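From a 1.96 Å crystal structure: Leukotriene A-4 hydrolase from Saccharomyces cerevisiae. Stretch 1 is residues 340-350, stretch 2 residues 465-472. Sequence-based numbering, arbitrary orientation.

Stretch 1 340-350: GEPTRHFSALI
Stretch 2 465-472: HFITALAD

The contact between residues 340-350 and 465-472 of this hydrolase illustrates how a single direct hydrogen bond and one bridging water can sit within a largely apolar packing of a helix against an extended segment and the residues that follow it. Stretch 1 is helical from Glu341 onward, with Gly340 (phi/psi 104/164) as N-cap. Stretch 2 is extended at Phe466 (-72/144) and Ile467 (-65/120), then the backbone changes direction at Thr468 (-103/9), where Thr468 OG1 donates to OD1 of the helical Asp472 at 2.9 Å. The CA atoms of His345 and Phe466 lie 5.5 Å apart, those of Phe346 and Leu470 6.2 Å.

The direct bond is Ile467 N donating to His345 ND1 (2.9 Å, 172°), so ND1 is the acceptor. His345 (chi1 m, chi2 -121°) also receives Ile467 CD1 over its face, 3.7 Å from the ring centroid, while the Phe466 ring directs its edge toward that imidazole, planes at 88°. Phe466 (m, chi2 -50°) in turn takes Ala348 CB over its own face, 3.4 Å from Phe466 CZ, and Leu349 (mt) brings CD2 to 3.6 Å from Phe466 CB.

Farther along stretch 2, Phe346 (t, chi2 73°) places CE1 3.9 Å from Ala471 CB, and Leu470 CD1 (mt) meets Pro342 CB at 3.9 Å. A water bridges the backbones, donating to Pro342 O and Ile467 O (both 2.9 Å) and accepting from Leu470 N (3.0 Å).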

# COMPACT_ATOMS: atom_id res chain seq x y z
N GLY A 340 -9.30 21.79 -4.04
CA GLY A 340 -9.35 22.83 -3.03
C GLY A 340 -9.04 22.31 -1.63
O GLY A 340 -9.10 21.11 -1.37
N GLU A 341 -8.73 23.24 -0.73
CA GLU A 341 -8.33 22.89 0.63
C GLU A 341 -9.37 22.11 1.42
O GLU A 341 -9.01 21.23 2.20
CB GLU A 341 -7.85 24.13 1.41
CG GLU A 341 -6.44 24.55 1.08
CD GLU A 341 -5.42 23.48 1.43
OE1 GLU A 341 -4.37 23.41 0.76
OE2 GLU A 341 -5.65 22.71 2.37
N PRO A 342 -10.67 22.41 1.22
CA PRO A 342 -11.64 21.63 2.01
C PRO A 342 -11.57 20.14 1.71
O PRO A 342 -11.81 19.32 2.61
CB PRO A 342 -12.98 22.21 1.58
CG PRO A 342 -12.66 23.63 1.23
CD PRO A 342 -11.33 23.54 0.53
N THR A 343 -11.28 19.79 0.46
CA THR A 343 -11.13 18.40 0.06
C THR A 343 -9.87 17.78 0.69
O THR A 343 -9.93 16.67 1.23
CB THR A 343 -11.10 18.28 -1.48
OG1 THR A 343 -12.33 18.77 -2.01
CG2 THR A 343 -10.93 16.83 -1.92
N ARG A 344 -8.74 18.48 0.64
CA ARG A 344 -7.53 17.97 1.27
C ARG A 344 -7.78 17.72 2.76
O ARG A 344 -7.39 16.68 3.31
CB ARG A 344 -6.35 18.94 1.10
CG ARG A 344 -5.15 18.56 2.00
CD ARG A 344 -3.84 19.18 1.52
NE ARG A 344 -3.67 20.56 1.99
CZ ARG A 344 -2.58 20.98 2.62
NH1 ARG A 344 -1.59 20.14 2.87
NH2 ARG A 344 -2.48 22.24 3.02
N HIS A 345 -8.40 18.69 3.41
CA HIS A 345 -8.65 18.60 4.84
C HIS A 345 -9.64 17.49 5.18
O HIS A 345 -9.50 16.82 6.19
CB HIS A 345 -9.14 19.95 5.36
CG HIS A 345 -8.05 20.96 5.50
ND1 HIS A 345 -7.73 21.56 6.69
CD2 HIS A 345 -7.16 21.44 4.59
CE1 HIS A 345 -6.71 22.39 6.52
NE2 HIS A 345 -6.35 22.33 5.25
N PHE A 346 -10.66 17.30 4.34
CA PHE A 346 -11.60 16.20 4.56
C PHE A 346 -10.84 14.87 4.53
O PHE A 346 -11.05 13.99 5.36
CB PHE A 346 -12.69 16.20 3.47
CG PHE A 346 -13.69 15.08 3.61
CD1 PHE A 346 -14.64 15.10 4.62
CD2 PHE A 346 -13.65 13.99 2.76
CE1 PHE A 346 -15.55 14.06 4.75
CE2 PHE A 346 -14.56 12.96 2.89
CZ PHE A 346 -15.50 12.99 3.88
N SER A 347 -9.95 14.72 3.58
CA SER A 347 -9.17 13.48 3.49
C SER A 347 -8.34 13.28 4.78
O SER A 347 -8.24 12.16 5.30
CB SER A 347 -8.31 13.50 2.21
OG SER A 347 -7.37 12.44 2.20
N ALA A 348 -7.78 14.36 5.32
CA ALA A 348 -6.95 14.28 6.53
C ALA A 348 -7.80 13.91 7.73
O ALA A 348 -7.32 13.25 8.66
CB ALA A 348 -6.26 15.62 6.80
N LEU A 349 -9.05 14.34 7.71
CA LEU A 349 -9.98 14.08 8.81
C LEU A 349 -10.35 12.62 8.86
O LEU A 349 -10.47 12.05 9.93
CB LEU A 349 -11.28 14.87 8.64
CG LEU A 349 -11.34 16.34 9.02
CD1 LEU A 349 -12.66 16.93 8.52
CD2 LEU A 349 -11.20 16.52 10.52
N ILE A 350 -10.57 12.03 7.69
CA ILE A 350 -10.83 10.60 7.64
C ILE A 350 -9.58 9.86 8.10
O ILE A 350 -9.68 8.91 8.87
CB ILE A 350 -11.23 10.10 6.23
CG1 ILE A 350 -12.42 10.89 5.66
CG2 ILE A 350 -11.51 8.60 6.27
CD1 ILE A 350 -13.59 11.00 6.59
N HIS A 465 -6.03 21.57 13.38
CA HIS A 465 -7.35 22.17 13.19
C HIS A 465 -7.76 22.09 11.73
O HIS A 465 -7.63 23.06 10.99
CB HIS A 465 -7.35 23.62 13.67
CG HIS A 465 -6.96 23.77 15.11
ND1 HIS A 465 -5.65 23.99 15.51
CD2 HIS A 465 -7.69 23.72 16.25
CE1 HIS A 465 -5.60 24.08 16.82
NE2 HIS A 465 -6.83 23.92 17.30
N PHE A 466 -8.27 20.93 11.34
CA PHE A 466 -8.69 20.70 9.96
C PHE A 466 -9.96 21.46 9.62
O PHE A 466 -10.86 21.61 10.45
CB PHE A 466 -8.89 19.22 9.69
CG PHE A 466 -7.62 18.43 9.73
CD1 PHE A 466 -6.51 18.85 9.02
CD2 PHE A 466 -7.54 17.26 10.48
CE1 PHE A 466 -5.34 18.13 9.06
CE2 PHE A 466 -6.38 16.53 10.52
CZ PHE A 466 -5.27 16.97 9.80
N ILE A 467 -10.03 21.94 8.39
CA ILE A 467 -11.27 22.53 7.87
C ILE A 467 -12.30 21.41 7.81
O ILE A 467 -12.09 20.38 7.17
CB ILE A 467 -11.03 23.13 6.48
CG1 ILE A 467 -10.01 24.28 6.57
CG2 ILE A 467 -12.35 23.58 5.84
CD1 ILE A 467 -9.43 24.67 5.22
N THR A 468 -13.41 21.57 8.53
CA THR A 468 -14.38 20.46 8.63
C THR A 468 -15.59 20.66 7.75
O THR A 468 -16.55 19.91 7.85
CB THR A 468 -14.89 20.28 10.06
OG1 THR A 468 -15.71 21.39 10.42
CG2 THR A 468 -13.72 20.16 11.05
N ALA A 469 -15.53 21.66 6.87
CA ALA A 469 -16.66 21.99 6.00
C ALA A 469 -17.35 20.79 5.33
O ALA A 469 -18.56 20.65 5.43
CB ALA A 469 -16.23 23.00 4.95
N LEU A 470 -16.59 19.93 4.67
CA LEU A 470 -17.21 18.83 3.89
C LEU A 470 -17.66 17.64 4.74
O LEU A 470 -18.18 16.66 4.20
CB LEU A 470 -16.30 18.36 2.76
CG LEU A 470 -15.95 19.44 1.74
CD1 LEU A 470 -14.97 18.93 0.72
CD2 LEU A 470 -17.22 19.99 1.07
N ALA A 471 -17.45 17.71 6.05
CA ALA A 471 -17.87 16.66 6.97
C ALA A 471 -19.04 17.09 7.85
O ALA A 471 -19.73 16.26 8.44
CB ALA A 471 -16.71 16.21 7.85
N ASP A 472 -19.25 18.40 7.94
CA ASP A 472 -20.26 18.95 8.84
C ASP A 472 -21.68 18.51 8.50
O ASP A 472 -22.45 18.12 9.37
CB ASP A 472 -20.17 20.48 8.85
CG ASP A 472 -18.92 20.98 9.54
OD1 ASP A 472 -18.42 20.28 10.45
OD2 ASP A 472 -18.44 22.08 9.18
O HOH W 1 -13.64 19.80 4.79